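Local coordinates for protein CopN (Chlamydia pneumoniae, PDB 4NRH) that probably acts as a gatekeeper of type III secretion, binding the chaperone Scc3 in a complex that directs the secretion of translocator proteins, at residues Glu188-Gln193 and Ser277-Ser282; Leu196-Tyr201 and Ser232-Ile237. All coordinates share one frame; numbering follows the deposited sequence.

Contact 1. Residues Glu188-Gln193 and Ser277-Ser282; sequences ETRNLQ and SSRLFS
Arg279 reaches across to Asn191, and its NE donates to Asn191 OD1 at 2.7 Å. The bond is short but bent, with an N-H...O angle of 137° and the oxygen lying out of the guanidinium plane. Arg279 NH2 adds a weak second bond to the same OD1, so one amide oxygen takes both N-H groups on that side of the guanidinium. Over one face of the group sits Arg190 CB, 3.5 Å from Arg279 NE. The reach comes from the chain shape: Arg279 has CG anti to the backbone N (chi1 -165°) and is extended as far as NE. At its root, Ser277 OG accepts from Arg279 N at 3.1 Å, an ST turn that fixes the start of the 3-10 segment 278-280. The two arginines hold their guanidinium planes 53° apart, and a water bridges them by weak bonds. Their positive charges face acids of the bound chaperone (Scc3, a SycD-type chaperone): Asp29 of the chaperone chain forms a salt bridge with Arg279 NH2, and Asp24 of the chaperone chain with Arg190 NE. The contact thus joins helix 179-215 to the loop before helix 284-301 within an interface where gatekeeper binds chaperone.

Contact 2. Residues Leu196-Tyr201 and Ser232-Ile237; sequences LTSYDY and SYHKII
Ser198 meets Tyr233 and His234 where two helices of an all-helical fold pack, the axes of the two short segments 11.0 Å apart at closest approach and 136° between N-to-C directions, about midway between perpendicular and antiparallel. At that spacing the helices meet through side chains alone: Ser198 and Tyr199 against Tyr233 and His234. Thr197, one residue before Ser198, probably accepts a hydrogen bond at OG1 from Ser277 N in the loop after helix 259-272. Ser198 then points at the partner helix, and its OG shares a hydrogen bond of 3.1 Å with His234 NE2, reached near the imidazole plane; either atom could be the donor. The same OG lies at the edge of the Tyr233 ring, 3.5 Å from CE2. Tyr199 follows with CG beside the backbone N (chi1 -74°), which carries its ring to the edge of the imidazole: Tyr199 CE1 and His234 CE1 are 3.5 Å apart, the ring planes inclined at 50°. Histidine is therefore approached along its rim by a hydroxyl and an aromatic carbon, and the hydrogen bond would restrict its rotation. Tyr233 OH is hydrogen-bonded to Thr276, while Ile237 CD1 lies over one face of the Tyr233 ring, displaced toward the rim, 3.4 Å above the plane.

Overall arrangement
From the N terminus, the chain first enters both contacts on the long helix 179-215, which supplies residues 188-193 to contact 1 and, about two turns further on, 196-201 to contact 2. Contact 2 closes first, when helix 226-237 returns after 30 intervening residues. Contact 1 closes only after helices 244-255 and 259-272, so the smaller loop is nested in the larger. Their centres are about 11 Å apart and they touch directly: Phe281 CZ packs on Ile237 CD1 at 3.7 Å, and Leu280 also leans on Ser198. The loop 277-282 thereby bridges helices 179-215 and 226-237, linking the chaperone-facing surface to the buried helix packing.

Contact 1. Residues Glu188-Gln193 and Ser277-Ser282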
ATOM      1  N   GLU A 188      -7.828   1.661  -0.851  1.00 41.41           N
ATOM      2  CA  GLU A 188      -7.781   2.389  -2.115  1.00 33.66           C
ATOM      3  C   GLU A 188      -6.759   3.520  -2.082  1.00 41.26           C
ATOM      4  O   GLU A 188      -6.093   3.795  -3.080  1.00 33.58           O
ATOM      5  CB  GLU A 188      -9.164   2.945  -2.468  1.00 31.36           C
ATOM      6  CG  GLU A 188     -10.208   1.884  -2.798  1.00 45.22           C
ATOM      7  CD  GLU A 188      -9.800   0.988  -3.958  1.00 52.75           C
ATOM      8  OE1 GLU A 188      -9.055   1.456  -4.846  1.00 54.57           O
ATOM      9  OE2 GLU A 188     -10.225  -0.185  -3.980  1.00 57.82           O
ATOM     10  N   THR A 189      -6.637   4.174  -0.930  1.00 25.61           N
ATOM     11  CA  THR A 189      -5.694   5.274  -0.778  1.00 37.51           C
ATOM     12  C   THR A 189      -4.259   4.748  -0.756  1.00 34.60           C
ATOM     13  O   THR A 189      -3.345   5.394  -1.270  1.00 39.43           O
ATOM     14  CB  THR A 189      -5.973   6.085   0.505  1.00 39.01           C
ATOM     15  OG1 THR A 189      -7.323   6.565   0.482  1.00 39.07           O
ATOM     16  CG2 THR A 189      -5.023   7.269   0.613  1.00 38.14           C
ATOM     17  N   ARG A 190      -4.066   3.571  -0.168  1.00 30.93           N
ATOM     18  CA  ARG A 190      -2.769   2.902  -0.214  1.00 36.58           C
ATOM     19  C   ARG A 190      -2.396   2.560  -1.654  1.00 28.90           C
ATOM     20  O   ARG A 190      -1.238   2.677  -2.048  1.00 34.65           O
ATOM     21  CB  ARG A 190      -2.769   1.640   0.655  1.00 29.23           C
ATOM     22  CG  ARG A 190      -2.746   1.918   2.149  1.00 30.67           C
ATOM     23  CD  ARG A 190      -2.654   0.628   2.950  1.00 34.80           C
ATOM     24  NE  ARG A 190      -2.447   0.885   4.372  1.00 39.12           N
ATOM     25  CZ  ARG A 190      -3.370   0.689   5.309  1.00 43.59           C
ATOM     26  NH1 ARG A 190      -4.569   0.230   4.976  1.00 36.44           N
ATOM     27  NH2 ARG A 190      -3.092   0.953   6.579  1.00 43.36           N
ATOM     28  N   ASN A 191      -3.385   2.127  -2.430  1.00 26.15           N
ATOM     29  CA  ASN A 191      -3.181   1.860  -3.847  1.00 30.95           C
ATOM     30  C   ASN A 191      -2.831   3.135  -4.604  1.00 36.23           C
ATOM     31  O   ASN A 191      -2.037   3.111  -5.543  1.00 39.39           O
ATOM     32  CB  ASN A 191      -4.424   1.209  -4.458  1.00 35.29           C
ATOM     33  CG  ASN A 191      -4.674  -0.187  -3.921  1.00 32.58           C
ATOM     34  OD1 ASN A 191      -3.808  -0.782  -3.278  1.00 42.32           O
ATOM     35  ND2 ASN A 191      -5.864  -0.716  -4.180  1.00 35.48           N
ATOM     36  N   LEU A 192      -3.438   4.245  -4.195  1.00 33.61           N
ATOM     37  CA  LEU A 192      -3.125   5.552  -4.765  1.00 32.61           C
ATOM     38  C   LEU A 192      -1.664   5.913  -4.525  1.00 31.05           C
ATOM     39  O   LEU A 192      -0.976   6.386  -5.428  1.00 35.11           O
ATOM     40  CB  LEU A 192      -4.039   6.632  -4.183  1.00 26.83           C
ATOM     41  CG  LEU A 192      -3.711   8.070  -4.595  1.00 30.90           C
ATOM     42  CD1 LEU A 192      -3.773   8.221  -6.108  1.00 36.04           C
ATOM     43  CD2 LEU A 192      -4.642   9.059  -3.913  1.00 43.93           C
ATOM     44  N   GLN A 193      -1.203   5.696  -3.297  1.00 29.61           N
ATOM     45  CA  GLN A 193       0.176   6.003  -2.929  1.00 34.60           C
ATOM     46  C   GLN A 193       1.164   5.169  -3.739  1.00 29.29           C
ATOM     47  O   GLN A 193       2.258   5.628  -4.060  1.00 30.23           O
ATOM     48  CB  GLN A 193       0.395   5.772  -1.432  1.00 33.37           C
ATOM     49  CG  GLN A 193      -0.383   6.724  -0.538  1.00 29.51           C
ATOM     50  CD  GLN A 193       0.008   6.602   0.922  1.00 44.39           C
ATOM     51  OE1 GLN A 193       0.158   5.499   1.447  1.00 40.50           O
ATOM     52  NE2 GLN A 193       0.180   7.741   1.584  1.00 41.11           N
ATOM     53  N   SER A 277       6.606   1.034  -6.365  1.00 38.77           N
ATOM     54  CA  SER A 277       6.031   0.281  -5.254  1.00 39.11           C
ATOM     55  C   SER A 277       5.665  -1.155  -5.620  1.00 42.57           C
ATOM     56  O   SER A 277       5.125  -1.415  -6.695  1.00 35.04           O
ATOM     57  CB  SER A 277       4.794   0.999  -4.718  1.00 38.70           C
ATOM     58  OG  SER A 277       4.146   0.221  -3.726  1.00 33.62           O
ATOM     59  N   SER A 278       5.970  -2.078  -4.713  1.00 38.70           N
ATOM     60  CA  SER A 278       5.638  -3.487  -4.891  1.00 34.55           C
ATOM     61  C   SER A 278       4.128  -3.695  -4.926  1.00 37.83           C
ATOM     62  O   SER A 278       3.636  -4.669  -5.497  1.00 39.36           O
ATOM     63  CB  SER A 278       6.257  -4.326  -3.772  1.00 36.06           C
ATOM     64  OG  SER A 278       5.601  -4.100  -2.536  1.00 31.40           O
ATOM     65  N   ARG A 279       3.400  -2.771  -4.308  1.00 40.26           N
ATOM     66  CA  ARG A 279       1.944  -2.836  -4.233  1.00 32.89           C
ATOM     67  C   ARG A 279       1.291  -2.683  -5.609  1.00 32.32           C
ATOM     68  O   ARG A 279       0.140  -3.069  -5.804  1.00 33.94           O
ATOM     69  CB  ARG A 279       1.425  -1.761  -3.275  1.00 28.72           C
ATOM     70  CG  ARG A 279      -0.013  -1.952  -2.833  1.00 32.97           C
ATOM     71  CD  ARG A 279      -0.420  -0.878  -1.840  1.00 35.21           C
ATOM     72  NE  ARG A 279      -1.826  -0.985  -1.465  1.00 39.64           N
ATOM     73  CZ  ARG A 279      -2.276  -1.744  -0.473  1.00 31.64           C
ATOM     74  NH1 ARG A 279      -1.430  -2.470   0.246  1.00 30.54           N
ATOM     75  NH2 ARG A 279      -3.573  -1.779  -0.200  1.00 33.20           N
ATOM     76  N   LEU A 280       2.034  -2.118  -6.556  1.00 32.75           N
ATOM     77  CA  LEU A 280       1.559  -1.952  -7.929  1.00 34.53           C
ATOM     78  C   LEU A 280       1.222  -3.278  -8.604  1.00 42.16           C
ATOM     79  O   LEU A 280       0.419  -3.321  -9.536  1.00 42.85           O
ATOM     80  CB  LEU A 280       2.608  -1.219  -8.765  1.00 32.13           C
ATOM     81  CG  LEU A 280       2.783   0.277  -8.524  1.00 37.96           C
ATOM     82  CD1 LEU A 280       3.833   0.817  -9.471  1.00 34.49           C
ATOM     83  CD2 LEU A 280       1.462   1.001  -8.711  1.00 37.06           C
ATOM     84  N   PHE A 281       1.839  -4.357  -8.133  1.00 35.73           N
ATOM     85  CA  PHE A 281       1.678  -5.661  -8.764  1.00 36.04           C
ATOM     86  C   PHE A 281       0.839  -6.599  -7.900  1.00 37.09           C
ATOM     87  O   PHE A 281       1.166  -6.853  -6.741  1.00 43.57           O
ATOM     88  CB  PHE A 281       3.049  -6.281  -9.052  1.00 34.01           C
ATOM     89  CG  PHE A 281       3.958  -5.387  -9.852  1.00 31.67           C
ATOM     90  CD1 PHE A 281       4.771  -4.459  -9.221  1.00 35.90           C
ATOM     91  CD2 PHE A 281       3.989  -5.466 -11.235  1.00 29.41           C
ATOM     92  CE1 PHE A 281       5.604  -3.632  -9.953  1.00 44.62           C
ATOM     93  CE2 PHE A 281       4.820  -4.643 -11.972  1.00 37.29           C
ATOM     94  CZ  PHE A 281       5.627  -3.724 -11.329  1.00 41.62           C
ATOM     95  N   SER A 282      -0.246  -7.108  -8.476  1.00 36.18           N
ATOM     96  CA  SER A 282      -1.170  -7.979  -7.758  1.00 41.64           C
ATOM     97  C   SER A 282      -0.648  -9.408  -7.628  1.00 44.85           C
ATOM     98  O   SER A 282      -1.189 -10.202  -6.859  1.00 44.41           O
ATOM     99  CB  SER A 282      -2.533  -7.988  -8.453  1.00 37.63           C
ATOM    100  OG  SER A 282      -2.402  -8.362  -9.814  1.00 47.58           O
TER
HETATM  101  O   HOH W   1      -5.295  -2.092   2.724  1.00 38.48           O

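Contact 2. Residues Leu196-Tyr201 and Ser232-Ile237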
ATOM      1  N   LEU A 196       1.258   6.695  -7.201  1.00 36.50           N
ATOM      2  CA  LEU A 196       2.011   7.947  -7.153  1.00 36.14           C
ATOM      3  C   LEU A 196       3.520   7.747  -7.294  1.00 33.94           C
ATOM      4  O   LEU A 196       4.216   8.616  -7.817  1.00 33.15           O
ATOM      5  CB  LEU A 196       1.715   8.695  -5.851  1.00 28.80           C
ATOM      6  CG  LEU A 196       0.354   9.386  -5.754  1.00 33.98           C
ATOM      7  CD1 LEU A 196       0.158   9.987  -4.373  1.00 37.30           C
ATOM      8  CD2 LEU A 196       0.223  10.450  -6.830  1.00 37.63           C
ATOM      9  N   THR A 197       4.023   6.613  -6.817  1.00 31.07           N
ATOM     10  CA  THR A 197       5.450   6.314  -6.911  1.00 34.92           C
ATOM     11  C   THR A 197       5.912   6.262  -8.364  1.00 32.71           C
ATOM     12  O   THR A 197       7.038   6.651  -8.678  1.00 37.87           O
ATOM     13  CB  THR A 197       5.800   4.979  -6.227  1.00 29.42           C
ATOM     14  OG1 THR A 197       5.161   3.900  -6.922  1.00 36.71           O
ATOM     15  CG2 THR A 197       5.344   4.986  -4.775  1.00 29.91           C
ATOM     16  N   SER A 198       5.042   5.779  -9.246  1.00 30.44           N
ATOM     17  CA  SER A 198       5.349   5.721 -10.670  1.00 31.33           C
ATOM     18  C   SER A 198       5.463   7.119 -11.263  1.00 28.78           C
ATOM     19  O   SER A 198       6.438   7.434 -11.943  1.00 30.60           O
ATOM     20  CB  SER A 198       4.283   4.925 -11.422  1.00 34.93           C
ATOM     21  OG  SER A 198       4.191   3.604 -10.927  1.00 49.14           O
ATOM     22  N   TYR A 199       4.458   7.951 -11.005  1.00 31.38           N
ATOM     23  CA  TYR A 199       4.468   9.335 -11.466  1.00 37.40           C
ATOM     24  C   TYR A 199       5.697  10.067 -10.942  1.00 37.74           C
ATOM     25  O   TYR A 199       6.327  10.833 -11.667  1.00 48.78           O
ATOM     26  CB  TYR A 199       3.192  10.062 -11.038  1.00 37.40           C
ATOM     27  CG  TYR A 199       1.967   9.667 -11.834  1.00 38.94           C
ATOM     28  CD1 TYR A 199       1.195   8.573 -11.465  1.00 41.32           C
ATOM     29  CD2 TYR A 199       1.584  10.389 -12.957  1.00 40.12           C
ATOM     30  CE1 TYR A 199       0.074   8.211 -12.191  1.00 44.21           C
ATOM     31  CE2 TYR A 199       0.467  10.037 -13.688  1.00 40.97           C
ATOM     32  CZ  TYR A 199      -0.284   8.948 -13.302  1.00 47.55           C
ATOM     33  OH  TYR A 199      -1.397   8.597 -14.031  1.00 50.38           O
ATOM     34  N   ASP A 200       6.031   9.822  -9.680  1.00 35.99           N
ATOM     35  CA  ASP A 200       7.216  10.415  -9.070  1.00 41.00           C
ATOM     36  C   ASP A 200       8.480   9.943  -9.777  1.00 43.30           C
ATOM     37  O   ASP A 200       9.391  10.732 -10.037  1.00 46.28           O
ATOM     38  CB  ASP A 200       7.284  10.073  -7.579  1.00 45.98           C
ATOM     39  CG  ASP A 200       8.553  10.584  -6.919  1.00 61.70           C
ATOM     40  OD1 ASP A 200       9.585   9.881  -6.981  1.00 66.57           O
ATOM     41  OD2 ASP A 200       8.519  11.690  -6.339  1.00 66.77           O
ATOM     42  N   TYR A 201       8.529   8.651 -10.084  1.00 35.53           N
ATOM     43  CA  TYR A 201       9.683   8.066 -10.752  1.00 32.33           C
ATOM     44  C   TYR A 201       9.872   8.635 -12.155  1.00 36.18           C
ATOM     45  O   TYR A 201      10.962   9.081 -12.509  1.00 35.27           O
ATOM     46  CB  TYR A 201       9.542   6.543 -10.823  1.00 34.55           C
ATOM     47  CG  TYR A 201      10.683   5.855 -11.537  1.00 41.25           C
ATOM     48  CD1 TYR A 201      11.947   5.796 -10.966  1.00 41.10           C
ATOM     49  CD2 TYR A 201      10.499   5.268 -12.782  1.00 40.25           C
ATOM     50  CE1 TYR A 201      12.994   5.172 -11.613  1.00 37.06           C
ATOM     51  CE2 TYR A 201      11.542   4.639 -13.437  1.00 50.01           C
ATOM     52  CZ  TYR A 201      12.788   4.595 -12.846  1.00 42.80           C
ATOM     53  OH  TYR A 201      13.832   3.973 -13.487  1.00 50.11           O
ATOM     54  N   SER A 232       1.083   4.783 -19.626  1.00 41.78           N
ATOM     55  CA  SER A 232       1.449   3.638 -20.456  1.00 43.79           C
ATOM     56  C   SER A 232       2.000   2.519 -19.582  1.00 41.22           C
ATOM     57  O   SER A 232       1.670   1.348 -19.772  1.00 44.32           O
ATOM     58  CB  SER A 232       2.478   4.040 -21.517  1.00 42.45           C
ATOM     59  OG  SER A 232       1.881   4.810 -22.545  1.00 65.96           O
ATOM     60  N   TYR A 233       2.845   2.897 -18.628  1.00 35.84           N
ATOM     61  CA  TYR A 233       3.423   1.968 -17.660  1.00 40.86           C
ATOM     62  C   TYR A 233       2.333   1.206 -16.912  1.00 37.07           C
ATOM     63  O   TYR A 233       2.408  -0.013 -16.756  1.00 36.25           O
ATOM     64  CB  TYR A 233       4.320   2.730 -16.681  1.00 40.86           C
ATOM     65  CG  TYR A 233       5.008   1.878 -15.638  1.00 36.15           C
ATOM     66  CD1 TYR A 233       5.885   0.864 -16.003  1.00 37.59           C
ATOM     67  CD2 TYR A 233       4.804   2.110 -14.284  1.00 41.03           C
ATOM     68  CE1 TYR A 233       6.523   0.091 -15.048  1.00 41.50           C
ATOM     69  CE2 TYR A 233       5.438   1.348 -13.322  1.00 40.83           C
ATOM     70  CZ  TYR A 233       6.296   0.339 -13.708  1.00 45.31           C
ATOM     71  OH  TYR A 233       6.925  -0.423 -12.749  1.00 44.94           O
ATOM     72  N   HIS A 234       1.322   1.934 -16.452  1.00 41.82           N
ATOM     73  CA  HIS A 234       0.213   1.337 -15.715  1.00 45.51           C
ATOM     74  C   HIS A 234      -0.683   0.506 -16.627  1.00 47.70           C
ATOM     75  O   HIS A 234      -1.243  -0.504 -16.202  1.00 52.15           O
ATOM     76  CB  HIS A 234      -0.604   2.425 -15.020  1.00 40.58           C
ATOM     77  CG  HIS A 234       0.133   3.114 -13.915  1.00 58.03           C
ATOM     78  ND1 HIS A 234      -0.042   4.449 -13.622  1.00 65.06           N
ATOM     79  CD2 HIS A 234       1.048   2.651 -13.032  1.00 55.47           C
ATOM     80  CE1 HIS A 234       0.736   4.779 -12.607  1.00 66.32           C
ATOM     81  NE2 HIS A 234       1.406   3.705 -12.229  1.00 59.58           N
ATOM     82  N   LYS A 235      -0.818   0.939 -17.876  1.00 42.16           N
ATOM     83  CA  LYS A 235      -1.573   0.188 -18.873  1.00 46.72           C
ATOM     84  C   LYS A 235      -0.922  -1.166 -19.117  1.00 52.79           C
ATOM     85  O   LYS A 235      -1.600  -2.186 -19.243  1.00 59.94           O
ATOM     86  CB  LYS A 235      -1.665   0.971 -20.184  1.00 58.15           C
ATOM     87  CG  LYS A 235      -2.568   0.339 -21.230  1.00 70.30           C
ATOM     88  CD  LYS A 235      -2.773   1.270 -22.415  1.00 80.38           C
ATOM     89  CE  LYS A 235      -3.566   0.594 -23.522  1.00 92.16           C
ATOM     90  NZ  LYS A 235      -3.726   1.483 -24.708  1.00 98.85           N
ATOM     91  N   ILE A 236       0.405  -1.161 -19.181  1.00 51.86           N
ATOM     92  CA  ILE A 236       1.177  -2.378 -19.391  1.00 49.26           C
ATOM     93  C   ILE A 236       1.138  -3.281 -18.155  1.00 55.65           C
ATOM     94  O   ILE A 236       0.984  -4.497 -18.273  1.00 57.02           O
ATOM     95  CB  ILE A 236       2.635  -2.044 -19.760  1.00 40.55           C
ATOM     96  CG1 ILE A 236       2.688  -1.355 -21.124  1.00 47.85           C
ATOM     97  CG2 ILE A 236       3.480  -3.293 -19.791  1.00 48.51           C
ATOM     98  CD1 ILE A 236       4.088  -1.015 -21.584  1.00 54.91           C
ATOM     99  N   ILE A 237       1.275  -2.681 -16.975  1.00 52.67           N
ATOM    100  CA  ILE A 237       1.202  -3.432 -15.723  1.00 47.85           C
ATOM    101  C   ILE A 237      -0.172  -4.074 -15.542  1.00 53.31           C
ATOM    102  O   ILE A 237      -0.284  -5.222 -15.109  1.00 64.41           O
ATOM    103  CB  ILE A 237       1.506  -2.530 -14.505  1.00 52.75           C
ATOM    104  CG1 ILE A 237       3.000  -2.213 -14.435  1.00 48.15           C
ATOM    105  CG2 ILE A 237       1.067  -3.193 -13.209  1.00 65.00           C
ATOM    106  CD1 ILE A 237       3.388  -1.439 -13.197  1.00 53.53           C
TER